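Local atomic coordinates of inactive glucansucrase (Lactobacillus reuteri, PDB entry 5JBD), a protein that belongs to glycoside hydrolase family 70, is classed as an inactive glucansucrase and has a TIM-type barrel among its domains, with a bound calcium ion. Residues T378-T383 / E642-L647; V371-D376 / L454-T459; D190-I195 / T844-I849; S170-L175 / Q779-Q784. One frame throughout, in Å; residues are numbered along the deposited sequence.

Contact 1: T378-T383 / E642-L647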
loop_
_atom_site.group_PDB
_atom_site.type_symbol
_atom_site.label_atom_id
_atom_site.label_comp_id
_atom_site.label_asym_id
_atom_site.label_seq_id
_atom_site.Cartn_x
_atom_site.Cartn_y
_atom_site.Cartn_z
ATOM N N THR A 378 -27.536 -22.766 -2.164
ATOM C CA THR A 378 -27.146 -23.288 -0.868
ATOM C C THR A 378 -26.472 -22.164 -0.083
ATOM O O THR A 378 -26.170 -21.105 -0.637
ATOM C CB THR A 378 -26.149 -24.452 -1.018
ATOM O OG1 THR A 378 -25.046 -24.028 -1.830
ATOM C CG2 THR A 378 -26.824 -25.683 -1.654
ATOM N N GLU A 379 -26.247 -22.405 1.206
ATOM C CA GLU A 379 -25.545 -21.457 2.084
ATOM C C GLU A 379 -24.464 -22.164 2.891
ATOM O O GLU A 379 -24.468 -23.387 3.003
ATOM C CB GLU A 379 -26.543 -20.719 2.982
ATOM C CG GLU A 379 -27.284 -19.602 2.244
ATOM C CD GLU A 379 -28.409 -19.012 3.062
ATOM O OE1 GLU A 379 -28.150 -18.426 4.149
ATOM O OE2 GLU A 379 -29.562 -19.123 2.605
ATOM N N ASN A 380 -23.515 -21.381 3.408
ATOM C CA ASN A 380 -22.363 -21.874 4.150
ATOM C C ASN A 380 -21.433 -22.798 3.382
ATOM O O ASN A 380 -20.686 -23.564 3.994
ATOM C CB ASN A 380 -22.831 -22.532 5.446
ATOM C CG ASN A 380 -23.760 -21.624 6.215
ATOM O OD1 ASN A 380 -23.333 -20.590 6.707
ATOM N ND2 ASN A 380 -25.044 -21.968 6.256
ATOM N N GLU A 381 -21.458 -22.711 2.056
ATOM C CA GLU A 381 -20.608 -23.535 1.179
ATOM C C GLU A 381 -19.527 -22.727 0.466
ATOM O O GLU A 381 -18.421 -23.228 0.263
ATOM C CB GLU A 381 -21.463 -24.271 0.130
ATOM C CG GLU A 381 -22.422 -25.267 0.759
ATOM C CD GLU A 381 -23.089 -26.203 -0.240
ATOM O OE1 GLU A 381 -23.173 -25.896 -1.465
ATOM O OE2 GLU A 381 -23.559 -27.259 0.231
ATOM N N ALA A 382 -19.847 -21.508 0.063
ATOM C CA ALA A 382 -18.906 -20.680 -0.678
ATOM C C ALA A 382 -17.817 -20.174 0.257
ATOM O O ALA A 382 -18.024 -20.063 1.465
ATOM C CB ALA A 382 -19.628 -19.497 -1.313
ATOM N N THR A 383 -16.662 -19.860 -0.312
ATOM C CA THR A 383 -15.602 -19.197 0.441
ATOM C C THR A 383 -16.025 -17.771 0.811
ATOM O O THR A 383 -16.287 -16.964 -0.101
ATOM C CB THR A 383 -14.327 -19.137 -0.397
ATOM O OG1 THR A 383 -13.972 -20.466 -0.771
ATOM C CG2 THR A 383 -13.178 -18.480 0.382
ATOM N N GLU A 642 -18.823 -17.228 7.643
ATOM C CA GLU A 642 -19.612 -18.170 6.877
ATOM C C GLU A 642 -20.341 -17.364 5.803
ATOM O O GLU A 642 -20.937 -16.327 6.112
ATOM C CB GLU A 642 -20.656 -18.807 7.754
ATOM C CG GLU A 642 -20.126 -19.636 8.914
ATOM C CD GLU A 642 -21.254 -20.239 9.722
ATOM O OE1 GLU A 642 -22.171 -19.482 10.102
ATOM O OE2 GLU A 642 -21.234 -21.457 9.968
ATOM N N SER A 643 -20.292 -17.853 4.571
ATOM C CA SER A 643 -20.952 -17.202 3.417
ATOM C C SER A 643 -22.410 -17.619 3.388
ATOM O O SER A 643 -22.761 -18.675 2.870
ATOM C CB SER A 643 -20.232 -17.561 2.108
ATOM O OG SER A 643 -20.662 -16.748 1.016
ATOM N N ASN A 644 -23.267 -16.790 3.970
ATOM C CA ASN A 644 -24.702 -17.079 4.056
ATOM C C ASN A 644 -25.467 -15.768 3.921
ATOM O O ASN A 644 -24.851 -14.717 3.730
ATOM C CB ASN A 644 -25.023 -17.811 5.380
ATOM C CG ASN A 644 -24.533 -17.063 6.609
ATOM O OD1 ASN A 644 -24.620 -15.838 6.688
ATOM N ND2 ASN A 644 -24.017 -17.808 7.585
ATOM N N ALA A 645 -26.788 -15.824 4.038
ATOM C CA ALA A 645 -27.628 -14.634 3.901
ATOM C C ALA A 645 -27.274 -13.492 4.875
ATOM O O ALA A 645 -27.397 -12.294 4.524
ATOM C CB ALA A 645 -29.102 -15.019 4.031
ATOM N N ALA A 646 -26.814 -13.831 6.081
ATOM C CA ALA A 646 -26.441 -12.787 7.041
ATOM C C ALA A 646 -25.163 -12.070 6.619
ATOM O O ALA A 646 -25.118 -10.836 6.619
ATOM C CB ALA A 646 -26.320 -13.342 8.449
ATOM N N LEU A 647 -24.132 -12.816 6.240
ATOM C CA LEU A 647 -22.887 -12.178 5.800
ATOM C C LEU A 647 -23.120 -11.388 4.506
ATOM O O LEU A 647 -22.579 -10.280 4.347
ATOM C CB LEU A 647 -21.774 -13.200 5.592
ATOM C CG LEU A 647 -20.384 -12.586 5.368
ATOM C CD1 LEU A 647 -19.893 -11.897 6.636
ATOM C CD2 LEU A 647 -19.388 -13.645 4.947
HETATM O O HOH W 1 -22.663 -20.580 0.369
HETATM O O HOH W 2 -19.253 -20.482 3.992
#

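Contact 2: V371-D376 / L454-T459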
loop_
_atom_site.group_PDB
_atom_site.type_symbol
_atom_site.label_atom_id
_atom_site.label_comp_id
_atom_site.label_asym_id
_atom_site.label_seq_id
_atom_site.Cartn_x
_atom_site.Cartn_y
_atom_site.Cartn_z
ATOM N N VAL A 371 -16.736 -17.904 -6.594
ATOM C CA VAL A 371 -18.061 -18.544 -6.568
ATOM C C VAL A 371 -18.676 -18.695 -7.979
ATOM O O VAL A 371 -18.812 -17.712 -8.725
ATOM C CB VAL A 371 -19.051 -17.723 -5.711
ATOM C CG1 VAL A 371 -20.321 -18.521 -5.431
ATOM C CG2 VAL A 371 -18.383 -17.268 -4.401
ATOM N N ASN A 372 -19.067 -19.930 -8.323
ATOM C CA ASN A 372 -19.847 -20.202 -9.535
ATOM C C ASN A 372 -21.292 -19.834 -9.241
ATOM O O ASN A 372 -21.847 -20.306 -8.255
ATOM C CB ASN A 372 -19.730 -21.675 -9.928
ATOM C CG ASN A 372 -20.533 -22.014 -11.173
ATOM O OD1 ASN A 372 -21.759 -21.948 -11.167
ATOM N ND2 ASN A 372 -19.853 -22.378 -12.233
ATOM N N ARG A 373 -21.890 -18.978 -10.067
ATOM C CA ARG A 373 -23.224 -18.455 -9.778
ATOM C C ARG A 373 -24.269 -18.877 -10.834
ATOM O O ARG A 373 -25.282 -18.212 -11.012
ATOM C CB ARG A 373 -23.175 -16.932 -9.610
ATOM C CG ARG A 373 -22.367 -16.491 -8.400
ATOM C CD ARG A 373 -22.379 -14.970 -8.194
ATOM N NE ARG A 373 -21.723 -14.615 -6.925
ATOM C CZ ARG A 373 -20.412 -14.403 -6.764
ATOM N NH1 ARG A 373 -19.565 -14.475 -7.795
ATOM N NH2 ARG A 373 -19.936 -14.125 -5.558
ATOM N N GLN A 374 -24.023 -19.988 -11.521
ATOM C CA GLN A 374 -25.000 -20.541 -12.461
ATOM C C GLN A 374 -26.328 -20.784 -11.754
ATOM O O GLN A 374 -27.368 -20.360 -12.227
ATOM C CB GLN A 374 -24.500 -21.841 -13.095
ATOM C CG GLN A 374 -25.381 -22.344 -14.237
ATOM C CD GLN A 374 -25.056 -21.680 -15.543
ATOM O OE1 GLN A 374 -23.921 -21.761 -16.011
ATOM N NE2 GLN A 374 -26.059 -21.045 -16.167
ATOM N N ASN A 375 -26.275 -21.478 -10.623
ATOM C CA ASN A 375 -27.468 -21.776 -9.851
ATOM C C ASN A 375 -27.042 -22.010 -8.398
ATOM O O ASN A 375 -26.884 -23.146 -7.930
ATOM C CB ASN A 375 -28.207 -22.976 -10.454
ATOM C CG ASN A 375 -29.654 -23.071 -9.999
ATOM O OD1 ASN A 375 -30.349 -22.066 -9.829
ATOM N ND2 ASN A 375 -30.125 -24.299 -9.834
ATOM N N ASP A 376 -26.835 -20.892 -7.707
ATOM C CA ASP A 376 -26.276 -20.870 -6.351
ATOM C C ASP A 376 -27.450 -20.840 -5.384
ATOM O O ASP A 376 -28.043 -19.776 -5.174
ATOM C CB ASP A 376 -25.373 -19.642 -6.204
ATOM C CG ASP A 376 -24.717 -19.518 -4.834
ATOM O OD1 ASP A 376 -25.038 -20.294 -3.886
ATOM O OD2 ASP A 376 -23.870 -18.578 -4.698
ATOM N N LEU A 454 -23.410 -5.818 -7.025
ATOM C CA LEU A 454 -24.355 -5.573 -5.940
ATOM C C LEU A 454 -25.527 -6.553 -5.872
ATOM O O LEU A 454 -26.262 -6.555 -4.882
ATOM C CB LEU A 454 -24.852 -4.131 -6.007
ATOM C CG LEU A 454 -23.736 -3.087 -5.756
ATOM C CD1 LEU A 454 -24.216 -1.687 -6.108
ATOM C CD2 LEU A 454 -23.238 -3.117 -4.315
ATOM N N SER A 455 -25.732 -7.346 -6.918
ATOM C CA SER A 455 -26.769 -8.389 -6.926
ATOM C C SER A 455 -26.194 -9.786 -6.679
ATOM O O SER A 455 -26.959 -10.718 -6.437
ATOM C CB SER A 455 -27.562 -8.358 -8.243
ATOM O OG SER A 455 -26.727 -8.562 -9.374
ATOM N N ASN A 456 -24.867 -9.940 -6.732
ATOM C CA ASN A 456 -24.241 -11.259 -6.534
ATOM C C ASN A 456 -24.458 -11.831 -5.117
ATOM O O ASN A 456 -24.321 -11.115 -4.122
ATOM C CB ASN A 456 -22.728 -11.199 -6.828
ATOM C CG ASN A 456 -22.388 -11.447 -8.294
ATOM O OD1 ASN A 456 -23.232 -11.824 -9.117
ATOM N ND2 ASN A 456 -21.115 -11.284 -8.613
ATOM N N LYS A 457 -24.770 -13.132 -5.050
ATOM C CA LYS A 457 -24.868 -13.876 -3.795
ATOM C C LYS A 457 -23.467 -14.313 -3.356
ATOM O O LYS A 457 -22.549 -14.402 -4.183
ATOM C CB LYS A 457 -25.729 -15.138 -4.040
ATOM C CG LYS A 457 -26.111 -15.947 -2.813
ATOM C CD LYS A 457 -27.048 -17.091 -3.201
ATOM C CE LYS A 457 -27.491 -17.917 -2.002
ATOM N NZ LYS A 457 -26.332 -18.514 -1.303
ATOM N N ASP A 458 -23.328 -14.678 -2.084
ATOM C CA ASP A 458 -22.083 -15.209 -1.557
ATOM C C ASP A 458 -20.903 -14.257 -1.786
ATOM O O ASP A 458 -19.870 -14.631 -2.359
ATOM C CB ASP A 458 -21.816 -16.630 -2.081
ATOM C CG ASP A 458 -22.721 -17.668 -1.419
ATOM O OD1 ASP A 458 -22.741 -17.741 -0.176
ATOM O OD2 ASP A 458 -23.415 -18.396 -2.151
ATOM N N THR A 459 -21.104 -13.017 -1.355
ATOM C CA THR A 459 -20.040 -12.033 -1.283
ATOM C C THR A 459 -20.416 -10.840 -0.409
ATOM O O THR A 459 -21.591 -10.541 -0.230
ATOM C CB THR A 459 -19.625 -11.512 -2.708
ATOM O OG1 THR A 459 -18.389 -10.790 -2.617
ATOM C CG2 THR A 459 -20.687 -10.625 -3.308
#

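Contact 3: D190-I195 / T844-I849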
loop_
_atom_site.group_PDB
_atom_site.type_symbol
_atom_site.label_atom_id
_atom_site.label_comp_id
_atom_site.label_asym_id
_atom_site.label_seq_id
_atom_site.Cartn_x
_atom_site.Cartn_y
_atom_site.Cartn_z
ATOM N N ASP A 190 9.323 -4.069 -8.175
ATOM C CA ASP A 190 9.266 -5.203 -7.244
ATOM C C ASP A 190 10.623 -5.737 -6.856
ATOM O O ASP A 190 10.918 -5.913 -5.671
ATOM C CB ASP A 190 8.487 -6.371 -7.858
ATOM C CG ASP A 190 7.027 -6.073 -8.049
ATOM O OD1 ASP A 190 6.481 -5.222 -7.324
ATOM O OD2 ASP A 190 6.415 -6.734 -8.922
ATOM N N SER A 191 11.459 -5.973 -7.858
ATOM C CA SER A 191 12.739 -6.609 -7.611
ATOM C C SER A 191 13.937 -5.617 -7.468
ATOM O O SER A 191 15.093 -5.991 -7.659
ATOM C CB SER A 191 12.896 -7.750 -8.617
ATOM O OG SER A 191 11.934 -8.778 -8.243
ATOM N N ASP A 192 13.638 -4.373 -7.069
ATOM C CA ASP A 192 14.657 -3.408 -6.578
ATOM C C ASP A 192 14.751 -3.500 -5.055
ATOM O O ASP A 192 14.165 -2.700 -4.328
ATOM C CB ASP A 192 14.337 -1.969 -7.042
ATOM C CG ASP A 192 14.894 -1.653 -8.422
ATOM O OD1 ASP A 192 15.487 -2.549 -9.085
ATOM O OD2 ASP A 192 14.744 -0.488 -8.850
ATOM N N GLN A 193 15.475 -4.511 -4.590
ATOM C CA GLN A 193 15.523 -4.873 -3.180
ATOM C C GLN A 193 16.906 -5.270 -2.747
ATOM O O GLN A 193 17.723 -5.766 -3.523
ATOM C CB GLN A 193 14.629 -6.082 -2.872
ATOM C CG GLN A 193 13.186 -6.004 -3.328
ATOM C CD GLN A 193 12.332 -5.068 -2.505
ATOM O OE1 GLN A 193 12.684 -4.682 -1.381
ATOM N NE2 GLN A 193 11.180 -4.704 -3.056
ATOM N N VAL A 194 17.109 -5.111 -1.451
ATOM C CA VAL A 194 18.245 -5.626 -0.763
ATOM C C VAL A 194 17.723 -6.342 0.497
ATOM O O VAL A 194 16.783 -5.871 1.134
ATOM C CB VAL A 194 19.170 -4.400 -0.522
ATOM C CG1 VAL A 194 19.364 -4.071 0.940
ATOM C CG2 VAL A 194 20.434 -4.481 -1.372
ATOM N N ILE A 195 18.309 -7.477 0.850
ATOM C CA ILE A 195 18.000 -8.139 2.140
ATOM C C ILE A 195 19.053 -7.803 3.193
ATOM O O ILE A 195 20.205 -7.552 2.855
ATOM C CB ILE A 195 17.884 -9.677 2.038
ATOM C CG1 ILE A 195 19.169 -10.327 1.496
ATOM C CG2 ILE A 195 16.681 -10.054 1.172
ATOM C CD1 ILE A 195 19.140 -11.853 1.514
ATOM N N THR A 844 15.103 -3.891 2.572
ATOM C CA THR A 844 14.505 -2.650 2.090
ATOM C C THR A 844 14.570 -2.609 0.583
ATOM O O THR A 844 15.477 -3.194 -0.015
ATOM C CB THR A 844 15.204 -1.387 2.675
ATOM O OG1 THR A 844 14.621 -0.191 2.128
ATOM C CG2 THR A 844 16.689 -1.383 2.361
ATOM N N SER A 845 13.616 -1.908 -0.033
ATOM C CA SER A 845 13.768 -1.495 -1.417
ATOM C C SER A 845 14.955 -0.533 -1.511
ATOM O O SER A 845 15.341 0.078 -0.519
ATOM C CB SER A 845 12.496 -0.849 -1.970
ATOM O OG SER A 845 11.994 0.163 -1.114
ATOM N N LEU A 846 15.554 -0.433 -2.693
ATOM C CA LEU A 846 16.767 0.362 -2.865
ATOM C C LEU A 846 16.470 1.804 -2.461
ATOM O O LEU A 846 15.441 2.355 -2.841
ATOM C CB LEU A 846 17.275 0.294 -4.307
ATOM C CG LEU A 846 17.508 -1.088 -4.927
ATOM C CD1 LEU A 846 18.090 -0.950 -6.328
ATOM C CD2 LEU A 846 18.383 -1.977 -4.053
ATOM N N GLN A 847 17.352 2.404 -1.654
ATOM C CA GLN A 847 17.064 3.715 -1.063
ATOM C C GLN A 847 17.694 4.905 -1.795
ATOM O O GLN A 847 17.563 6.046 -1.339
ATOM C CB GLN A 847 17.460 3.709 0.419
ATOM C CG GLN A 847 16.614 2.753 1.248
ATOM C CD GLN A 847 16.797 2.933 2.744
ATOM O OE1 GLN A 847 17.669 3.678 3.190
ATOM N NE2 GLN A 847 15.997 2.219 3.535
ATOM N N ASN A 848 18.364 4.636 -2.917
ATOM C CA ASN A 848 18.970 5.667 -3.770
ATOM C C ASN A 848 20.098 6.469 -3.074
ATOM O O ASN A 848 20.229 7.664 -3.301
ATOM C CB ASN A 848 17.901 6.639 -4.321
ATOM C CG ASN A 848 16.825 5.946 -5.141
ATOM O OD1 ASN A 848 15.637 6.157 -4.920
ATOM N ND2 ASN A 848 17.232 5.127 -6.092
ATOM N N ILE A 849 20.911 5.793 -2.262
ATOM C CA ILE A 849 22.069 6.431 -1.591
ATOM C C ILE A 849 23.445 5.983 -2.094
ATOM O O ILE A 849 24.422 6.743 -1.987
ATOM C CB ILE A 849 22.002 6.273 -0.056
ATOM C CG1 ILE A 849 22.020 4.799 0.365
ATOM C CG2 ILE A 849 20.758 6.973 0.485
ATOM C CD1 ILE A 849 22.034 4.590 1.858
#

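Contact 4: S170-L175 / Q779-Q784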
loop_
_atom_site.group_PDB
_atom_site.type_symbol
_atom_site.label_atom_id
_atom_site.label_comp_id
_atom_site.label_asym_id
_atom_site.label_seq_id
_atom_site.Cartn_x
_atom_site.Cartn_y
_atom_site.Cartn_z
ATOM N N SER A 170 22.943 4.905 -8.765
ATOM C CA SER A 170 23.195 3.936 -9.846
ATOM C C SER A 170 23.950 2.666 -9.415
ATOM O O SER A 170 23.676 1.586 -9.936
ATOM C CB SER A 170 23.893 4.590 -11.048
ATOM O OG SER A 170 25.207 4.986 -10.733
ATOM N N SER A 171 24.866 2.771 -8.453
ATOM C CA SER A 171 25.597 1.580 -7.965
ATOM C C SER A 171 24.718 0.557 -7.217
ATOM O O SER A 171 25.158 -0.554 -6.980
ATOM C CB SER A 171 26.775 1.970 -7.056
ATOM O OG SER A 171 26.328 2.671 -5.912
ATOM N N GLU A 172 23.502 0.941 -6.827
ATOM C CA GLU A 172 22.574 0.008 -6.180
ATOM C C GLU A 172 21.980 -1.022 -7.156
ATOM O O GLU A 172 21.452 -2.046 -6.720
ATOM C CB GLU A 172 21.469 0.782 -5.470
ATOM C CG GLU A 172 22.009 1.674 -4.352
ATOM C CD GLU A 172 20.918 2.430 -3.609
ATOM O OE1 GLU A 172 19.770 2.503 -4.113
ATOM O OE2 GLU A 172 21.216 2.966 -2.512
ATOM N N LEU A 173 22.066 -0.723 -8.458
ATOM C CA LEU A 173 21.703 -1.630 -9.559
ATOM C C LEU A 173 20.192 -1.805 -9.720
ATOM O O LEU A 173 19.661 -2.900 -9.579
ATOM C CB LEU A 173 22.418 -2.985 -9.436
ATOM C CG LEU A 173 23.941 -2.967 -9.287
ATOM C CD1 LEU A 173 24.443 -4.389 -9.070
ATOM C CD2 LEU A 173 24.625 -2.346 -10.495
ATOM N N SER A 174 19.504 -0.702 -10.000
ATOM C CA SER A 174 18.073 -0.737 -10.297
ATOM C C SER A 174 17.818 -1.453 -11.611
ATOM O O SER A 174 18.562 -1.288 -12.568
ATOM C CB SER A 174 17.487 0.674 -10.387
ATOM O OG SER A 174 16.108 0.624 -10.739
ATOM N N LEU A 175 16.734 -2.214 -11.660
ATOM C CA LEU A 175 16.275 -2.803 -12.914
ATOM C C LEU A 175 15.843 -1.726 -13.942
ATOM O O LEU A 175 15.851 -1.986 -15.141
ATOM C CB LEU A 175 15.153 -3.818 -12.650
ATOM C CG LEU A 175 15.492 -4.990 -11.715
ATOM C CD1 LEU A 175 14.232 -5.768 -11.347
ATOM C CD2 LEU A 175 16.498 -5.922 -12.356
ATOM N N GLN A 779 25.890 -7.689 -13.208
ATOM C CA GLN A 779 26.511 -7.191 -11.976
ATOM C C GLN A 779 25.661 -7.516 -10.762
ATOM O O GLN A 779 24.431 -7.603 -10.852
ATOM C CB GLN A 779 26.701 -5.679 -12.040
ATOM C CG GLN A 779 27.643 -5.186 -13.134
ATOM C CD GLN A 779 29.110 -5.480 -12.822
ATOM O OE1 GLN A 779 29.720 -6.392 -13.396
ATOM N NE2 GLN A 779 29.684 -4.704 -11.904
ATOM N N THR A 780 26.324 -7.696 -9.624
ATOM C CA THR A 780 25.636 -7.954 -8.362
ATOM C C THR A 780 26.479 -7.473 -7.181
ATOM O O THR A 780 27.613 -7.015 -7.365
ATOM C CB THR A 780 25.290 -9.460 -8.212
ATOM O OG1 THR A 780 24.358 -9.644 -7.133
ATOM C CG2 THR A 780 26.543 -10.321 -7.976
ATOM N N TYR A 781 25.910 -7.574 -5.982
ATOM C CA TYR A 781 26.680 -7.437 -4.737
ATOM C C TYR A 781 26.072 -8.261 -3.609
ATOM O O TYR A 781 24.863 -8.457 -3.571
ATOM C CB TYR A 781 26.826 -5.972 -4.316
ATOM C CG TYR A 781 25.569 -5.141 -4.286
ATOM C CD1 TYR A 781 24.787 -5.067 -3.136
ATOM C CD2 TYR A 781 25.191 -4.374 -5.385
ATOM C CE1 TYR A 781 23.643 -4.277 -3.095
ATOM C CE2 TYR A 781 24.046 -3.575 -5.356
ATOM C CZ TYR A 781 23.276 -3.525 -4.209
ATOM O OH TYR A 781 22.142 -2.741 -4.178
ATOM N N ALA A 782 26.937 -8.753 -2.717
ATOM C CA ALA A 782 26.531 -9.563 -1.566
ATOM C C ALA A 782 27.375 -9.218 -0.351
ATOM O O ALA A 782 28.571 -8.923 -0.482
ATOM C CB ALA A 782 26.674 -11.050 -1.883
ATOM N N ASN A 783 26.752 -9.266 0.824
ATOM C CA ASN A 783 27.461 -9.098 2.096
ATOM C C ASN A 783 28.235 -7.774 2.168
ATOM O O ASN A 783 29.384 -7.736 2.618
ATOM C CB ASN A 783 28.384 -10.310 2.359
ATOM C CG ASN A 783 27.625 -11.634 2.357
ATOM O OD1 ASN A 783 27.846 -12.494 1.493
ATOM N ND2 ASN A 783 26.725 -11.796 3.309
ATOM N N GLN A 784 27.592 -6.698 1.710
ATOM C CA GLN A 784 28.185 -5.363 1.688
ATOM C C GLN A 784 27.556 -4.501 2.755
ATOM O O GLN A 784 26.334 -4.499 2.910
ATOM C CB GLN A 784 27.958 -4.680 0.336
ATOM C CG GLN A 784 28.682 -5.306 -0.842
ATOM C CD GLN A 784 30.178 -5.379 -0.650
ATOM O OE1 GLN A 784 30.824 -4.394 -0.297
ATOM N NE2 GLN A 784 30.743 -6.558 -0.886
#

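Contact 1: T378-T383 / E642-L647
Glu379 reaches across to the start of a short helix, its chain running at about a right angle to the side chain of Asn644. The extended carboxylate arm brings OE1 to 2.9 Å from Ala645 N in a nearly straight bond (167° at the hydrogen), and the N-H meets the oxygen from above the carboxylate plane. Asn644 divides its amide between two tasks. Its CG sits between the backbone N and the carbonyl carbon (chi1 54°). OD1 caps the helix, accepting from Leu647 N at 3.1 Å and weakly from Ala646 N. ND2 donates to Asn380 OD1 at 3.0 Å, the two amide planes standing 77° apart. Beside this pair, Asn380 N donates to Ser643 O at 2.9 Å. A water joins Ala382 O to Ser643 N, while the CB of Ala382 packs on the Ser643 side chain, whose OG bonds Asp458 OD1. The first turn of helix 645-648 thus has its N-H groups met by an amide oxygen from its own N-cap and by an acid from the distant loop; the helix end would be expected to favour the negative charge of Glu379.

Contact 2: V371-D376 / L454-T459
Arg373 grips a single carbonyl of the facing loop side-on: NE lies 2.9 Å and NH2 3.0 Å from Lys457 O, which sits within 3° of the guanidinium plane. NH2 also makes a weak bond to Asp458 O. Parallel to the guanidinium, at only 4° between planes, the amide of Asn456 stacks over one face, with ND2 3.5 Å above the plane and displaced toward the rim. Val371 CB lies over the opposite face, toward its rim, so the flat group is held between an amide and a branched side chain while its edge is fixed by backbone oxygens.

A second cluster joins Asp376 to the same loop. Its OD2 comes to 2.6 Å from Asp458 OD2, the carboxylates nearly coplanar; so close an approach suggests that one of the acids holds a proton. Lys457 bends at its last torsion (chi4 -59°), which sets NZ 3.0 Å from Asp458 OD2 in a salt bridge. A weaker salt bridge runs from Lys457 NZ to Asp376 OD1 at 3.4 Å.

The second shell fixes these groups. Thr378 O accepts from Lys457 NZ, Gln501 is a partner of the Asn456 side chain, and Ser369 OG takes Arg373 NH1. All the touching residues are buried. The contact lies where helix 446-455 ends and the chain turns toward barrel strand 460-464, while on the other side strand 375-376 pairs with strand 501-505 at the edge of an antiparallel sheet.

Contact 3: D190-I195 / T844-I849
Val194 and Thr844 form an antiparallel hydrogen-bonded pair between the two central strands of a six-stranded sheet. Val194 N donates to Thr844 O at 2.9 Å and Thr844 N returns a bond to Val194 O at 3.0 Å. Their side chains lie side by side, pointing the same way, with Val194 CG1 against Thr844 CG2 at 4.0 Å. The next pair, Gln193 and Ser845, is non-hydrogen-bonded and presents its side chains on the other face; there Gln193 bends at chi2 (-73°), which turns CD back along its own segment, and NE2 donates to Asp190 O at 2.9 Å with the acceptor in the amide plane.

Strand 193-197 is paired on its far side with 758-767, and strand 841-845 with 242-244, which carries the calcium ligand Asp243. Such a sheet, assembled from parts of the chain some 650 residues apart, is consistent with domain B of family 70 enzymes, which adjoins the barrel.

Where the pairing ends, Leu846 N still donates to Asp192 O at 3.1 Å, the donor lying well above the carbonyl plane. Leu846 then splays its two methyls across this corner, crossing Asp192 at about a right angle: CD1 meets Asp192 CG at 3.9 Å, and CD2 touches the carbonyl carbon of Gln193 at 3.8 Å. The carboxylate of Asp192 is itself held by Arg766, Ser174 and the backbone N of Leu175.

Contact 4: S170-L175 / Q779-Q784
Tyr781 OH donates to Glu172 O over 2.7 Å, the shortest polar link between the two loops. The hydroxyl comes in at 116° to the C=O bond and somewhat tilted from the carbonyl plane, and the acceptor lies at the ring edge, close to the plane of the aromatic ring. Tyr781 has CG between the backbone N and the carbonyl carbon (chi1 50°), which starts the ring off toward segment 170-175; CE2 passes 3.6 Å from Ser171 O on the way.

Leu173 supplies the apolar half of the contact. Leu173 and Tyr781 slide past each other in opposite directions, the CD1 methyl reaching past the ring, obliquely to it, to the backbone of Gln779 and Thr780. This CD1 does most of the touching: it is 3.8 Å from Tyr781 CD2 and also meets Gln779 O, Gln779 CB and Thr780 CA. One methyl is thereby fitted against both backbone and ring, while the polar end of Gln779 leads away.

Leu173 follows the end of a 3-10 segment that runs to 172, and its N donates to Ser170 O at 3.2 Å. The carboxylate of Glu172 accepts from Tyr786 OH and from the backbone N of Asn848, Ile849 and Gly850, which probably helps to fix the residue whose carbonyl receives the tyrosine. On the opposing loop, Tyr781 bonds through its backbone to Arg766, and Asn783 and Gln784 both face Val764. That is a G1 beta bulge, here at the start of the second strand of the hairpin formed by 758-767 and 784-791.

The four contacts fall into two touching pairs on opposite sides of the chain's centre. Contacts 1 and 2, centres 10 Å apart, are joined where Lys457 and Asp458 of contact 2 bond Thr378 and Ser643 of contact 1; their segments alternate along the chain and precede barrel strands 385-388, 460-464 and 652-654. The centres of contacts 3 and 4 lie 9 Å apart, coupled through Ser174, Asp192, Glu172 and Asn848 around the six-stranded antiparallel sheet. About 42 Å separates the centres of contacts 2 and 3. In sequence, contacts 3 and 4 enclose the other two, so early and late parts of the chain meet in and beside one sheet, consistent with the family's circularly permuted barrel.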